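Local coordinates for uncharacterized protein (PDB 3KOP) that is of unknown function but adopts a cyclophilin-like fold and belongs to the DUF3830 family, at residues M20-N25 and A37-D42. Residues are numbered along the deposited sequence; the frame is centred on the assembly and turned at random.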
HETATM    1  N   MSE F  20      -2.301 -37.833  -8.993  1.00 28.06           N
HETATM    2  CA  MSE F  20      -1.614 -37.379 -10.176  1.00 27.55           C
HETATM    3  C   MSE F  20      -0.552 -36.313  -9.903  1.00 25.98           C
HETATM    4  O   MSE F  20      -0.163 -35.631 -10.829  1.00 26.39           O
HETATM    5  CB  MSE F  20      -2.616 -36.822 -11.193  1.00 27.85           C
HETATM    6  CG  MSE F  20      -3.335 -35.498 -10.741  1.00 29.21           C
HETATM    7 SE   MSE F  20      -3.939 -34.220 -12.175  0.75 32.88          SE
HETATM    8  CE  MSE F  20      -2.127 -33.449 -12.562  1.00 29.44           C
ATOM      9  N   ALA F  21      -0.095 -36.160  -8.663  1.00 24.19           N
ATOM     10  CA  ALA F  21       0.872 -35.133  -8.343  1.00 22.88           C
ATOM     11  C   ALA F  21       2.052 -35.238  -9.311  1.00 21.51           C
ATOM     12  O   ALA F  21       2.611 -36.324  -9.518  1.00 20.73           O
ATOM     13  CB  ALA F  21       1.353 -35.282  -6.879  1.00 22.85           C
ATOM     14  N   ARG F  22       2.405 -34.134  -9.939  1.00 19.77           N
ATOM     15  CA  ARG F  22       3.709 -34.066 -10.632  1.00 19.16           C
ATOM     16  C   ARG F  22       4.608 -33.022 -10.027  1.00 18.27           C
ATOM     17  O   ARG F  22       4.127 -32.055  -9.425  1.00 17.53           O
ATOM     18  CB  ARG F  22       3.572 -33.741 -12.096  1.00 19.54           C
ATOM     19  CG  ARG F  22       2.296 -33.262 -12.548  1.00 20.67           C
ATOM     20  CD  ARG F  22       2.377 -32.897 -14.046  1.00 20.58           C
ATOM     21  NE  ARG F  22       1.566 -31.730 -14.322  1.00 19.20           N
ATOM     22  CZ  ARG F  22       1.327 -31.236 -15.538  1.00 18.74           C
ATOM     23  NH1 ARG F  22       1.853 -31.775 -16.630  1.00 19.43           N
ATOM     24  NH2 ARG F  22       0.556 -30.177 -15.655  1.00 17.93           N
ATOM     25  N   TYR F  23       5.913 -33.200 -10.236  1.00 17.12           N
ATOM     26  CA  TYR F  23       6.924 -32.422  -9.565  1.00 16.65           C
ATOM     27  C   TYR F  23       7.940 -31.881 -10.545  1.00 16.43           C
ATOM     28  O   TYR F  23       8.183 -32.471 -11.635  1.00 15.58           O
ATOM     29  CB  TYR F  23       7.641 -33.285  -8.519  1.00 16.95           C
ATOM     30  CG  TYR F  23       6.723 -33.774  -7.436  1.00 17.71           C
ATOM     31  CD1 TYR F  23       6.549 -33.053  -6.258  1.00 18.88           C
ATOM     32  CD2 TYR F  23       5.980 -34.953  -7.603  1.00 18.84           C
ATOM     33  CE1 TYR F  23       5.660 -33.497  -5.263  1.00 20.13           C
ATOM     34  CE2 TYR F  23       5.094 -35.384  -6.608  1.00 19.99           C
ATOM     35  CZ  TYR F  23       4.962 -34.673  -5.454  1.00 20.74           C
ATOM     36  OH  TYR F  23       4.097 -35.148  -4.517  1.00 22.15           O
ATOM     37  N   ILE F  24       8.519 -30.750 -10.170  1.00 15.55           N
ATOM     38  CA  ILE F  24       9.623 -30.158 -10.921  1.00 16.13           C
ATOM     39  C   ILE F  24      10.832 -30.022  -9.996  1.00 16.01           C
ATOM     40  O   ILE F  24      10.695 -29.860  -8.779  1.00 16.54           O
ATOM     41  CB  ILE F  24       9.208 -28.787 -11.543  1.00 16.00           C
ATOM     42  CG1 ILE F  24       8.810 -27.773 -10.443  1.00 15.35           C
ATOM     43  CG2 ILE F  24       8.061 -29.007 -12.555  1.00 15.34           C
ATOM     44  CD1 ILE F  24       8.628 -26.349 -10.914  1.00 15.50           C
ATOM     45  N   ASN F  25      12.002 -30.155 -10.580  1.00 16.52           N
ATOM     46  CA  ASN F  25      13.247 -29.842  -9.935  1.00 16.08           C
ATOM     47  C   ASN F  25      13.660 -28.421 -10.277  1.00 15.88           C
ATOM     48  O   ASN F  25      13.534 -27.965 -11.425  1.00 15.68           O
ATOM     49  CB  ASN F  25      14.330 -30.830 -10.367  1.00 16.30           C
ATOM     50  CG  ASN F  25      14.124 -32.191  -9.778  1.00 17.81           C
ATOM     51  OD1 ASN F  25      13.682 -32.311  -8.627  1.00 19.97           O
ATOM     52  ND2 ASN F  25      14.395 -33.239 -10.563  1.00 18.01           N
ATOM     53  N   ALA F  37       9.644 -29.257  -6.189  1.00 15.42           N
ATOM     54  CA  ALA F  37       8.409 -28.532  -6.014  1.00 15.69           C
ATOM     55  C   ALA F  37       7.258 -29.306  -6.613  1.00 15.57           C
ATOM     56  O   ALA F  37       7.392 -29.904  -7.680  1.00 15.15           O
ATOM     57  CB  ALA F  37       8.515 -27.138  -6.659  1.00 14.35           C
ATOM     58  N   LEU F  38       6.141 -29.291  -5.895  1.00 15.54           N
ATOM     59  CA  LEU F  38       4.896 -29.825  -6.351  1.00 15.25           C
ATOM     60  C   LEU F  38       4.237 -28.811  -7.245  1.00 15.47           C
ATOM     61  O   LEU F  38       4.061 -27.656  -6.882  1.00 14.76           O
ATOM     62  CB  LEU F  38       3.989 -30.104  -5.175  1.00 15.46           C
ATOM     63  CG  LEU F  38       2.546 -30.434  -5.481  1.00 16.70           C
ATOM     64  CD1 LEU F  38       2.484 -31.883  -6.109  1.00 15.76           C
ATOM     65  CD2 LEU F  38       1.704 -30.316  -4.216  1.00 17.34           C
ATOM     66  N   LEU F  39       3.805 -29.278  -8.408  1.00 14.67           N
ATOM     67  CA  LEU F  39       3.127 -28.432  -9.345  1.00 15.53           C
ATOM     68  C   LEU F  39       1.656 -28.323  -8.954  1.00 15.08           C
ATOM     69  O   LEU F  39       1.032 -29.325  -8.681  1.00 15.11           O
ATOM     70  CB  LEU F  39       3.283 -29.063 -10.712  1.00 15.72           C
ATOM     71  CG  LEU F  39       3.729 -28.223 -11.845  1.00 18.31           C
ATOM     72  CD1 LEU F  39       4.959 -27.381 -11.500  1.00 16.61           C
ATOM     73  CD2 LEU F  39       4.010 -29.150 -13.063  1.00 17.54           C
ATOM     74  N   LEU F  40       1.111 -27.102  -8.925  1.00 15.08           N
ATOM     75  CA  LEU F  40      -0.217 -26.857  -8.369  1.00 14.94           C
ATOM     76  C   LEU F  40      -1.292 -26.977  -9.466  1.00 15.40           C
ATOM     77  O   LEU F  40      -1.930 -25.991  -9.871  1.00 14.29           O
ATOM     78  CB  LEU F  40      -0.275 -25.504  -7.655  1.00 14.63           C
ATOM     79  CG  LEU F  40       0.650 -25.344  -6.436  1.00 14.67           C
ATOM     80  CD1 LEU F  40       0.522 -23.901  -5.939  1.00 12.26           C
ATOM     81  CD2 LEU F  40       0.397 -26.396  -5.286  1.00 13.81           C
ATOM     82  N   ASP F  41      -1.455 -28.216  -9.942  1.00 15.74           N
ATOM     83  CA  ASP F  41      -2.429 -28.533 -11.002  1.00 16.70           C
ATOM     84  C   ASP F  41      -3.855 -28.296 -10.572  1.00 17.45           C
ATOM     85  O   ASP F  41      -4.701 -28.042 -11.422  1.00 18.26           O
ATOM     86  CB  ASP F  41      -2.245 -29.978 -11.483  1.00 16.93           C
ATOM     87  CG  ASP F  41      -1.048 -30.129 -12.378  1.00 16.96           C
ATOM     88  OD1 ASP F  41      -0.988 -29.386 -13.355  1.00 17.69           O
ATOM     89  OD2 ASP F  41      -0.182 -30.978 -12.128  1.00 19.20           O
ATOM     90  N   ASP F  42      -4.130 -28.366  -9.268  1.00 18.15           N
ATOM     91  CA  ASP F  42      -5.477 -28.056  -8.753  1.00 19.73           C
ATOM     92  C   ASP F  42      -5.844 -26.559  -8.852  1.00 18.48           C
ATOM     93  O   ASP F  42      -6.848 -26.219  -9.427  1.00 18.88           O
ATOM     94  CB  ASP F  42      -5.698 -28.597  -7.319  1.00 20.19           C
ATOM     95  CG  ASP F  42      -4.656 -28.111  -6.283  1.00 24.34           C
ATOM     96  OD1 ASP F  42      -3.592 -27.483  -6.596  1.00 25.64           O
ATOM     97  OD2 ASP F  42      -4.916 -28.409  -5.092  1.00 29.95           O
TER
HETATM   98  O   HOH W   1       0.570 -31.787  -9.595  1.00 13.65           O
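At the open end of the beta hairpin of strands 23-28 and 33-39, a backbone ladder, a water and a salt bridge link the two chain segments. Ile24 and Ala37 form an antiparallel hydrogen-bonded pair, each N meeting the other's O at 2.9 Å, and Leu39 N donates to Arg22 O at 3.0 Å. Between these bonds lies the non-hydrogen-bonded pair Tyr23–Leu38: Leu38 CD1 sits off-centre over the Tyr23 ring, 4.1 Å from its centroid, a CH-pi contact, and also meets Ala21 CB. On the face that carries Ile24 and Ala37, Ile24 CG2 packs on Leu39 CD1 at 3.7 Å, both residues lying against Trp52 of helix 45-54. Beyond Leu39 the chains separate, and a water takes over from direct pairing, accepting from Arg22 N while donating to Leu39 O and to Asp41 OD2. Arg22 grips Asp41 side-on, NE to OD2 and NH2 to OD1, both 2.9 Å and on the syn sides of the carboxylate. The two planes are turned 32° apart, and the paired bonds limit rotation of both groups. Leu39 CD2 covers one guanidinium face, and Trp52 adds a cation-pi contact. An inverse gamma turn centred on Leu40, with a weak Asp41 N to Leu39 O bond, carries the chain to Asp41. Paired strands diverging away from their connecting turn form the open end of an antiparallel beta hairpin, here part of the sheet of a cyclophilin-like fold.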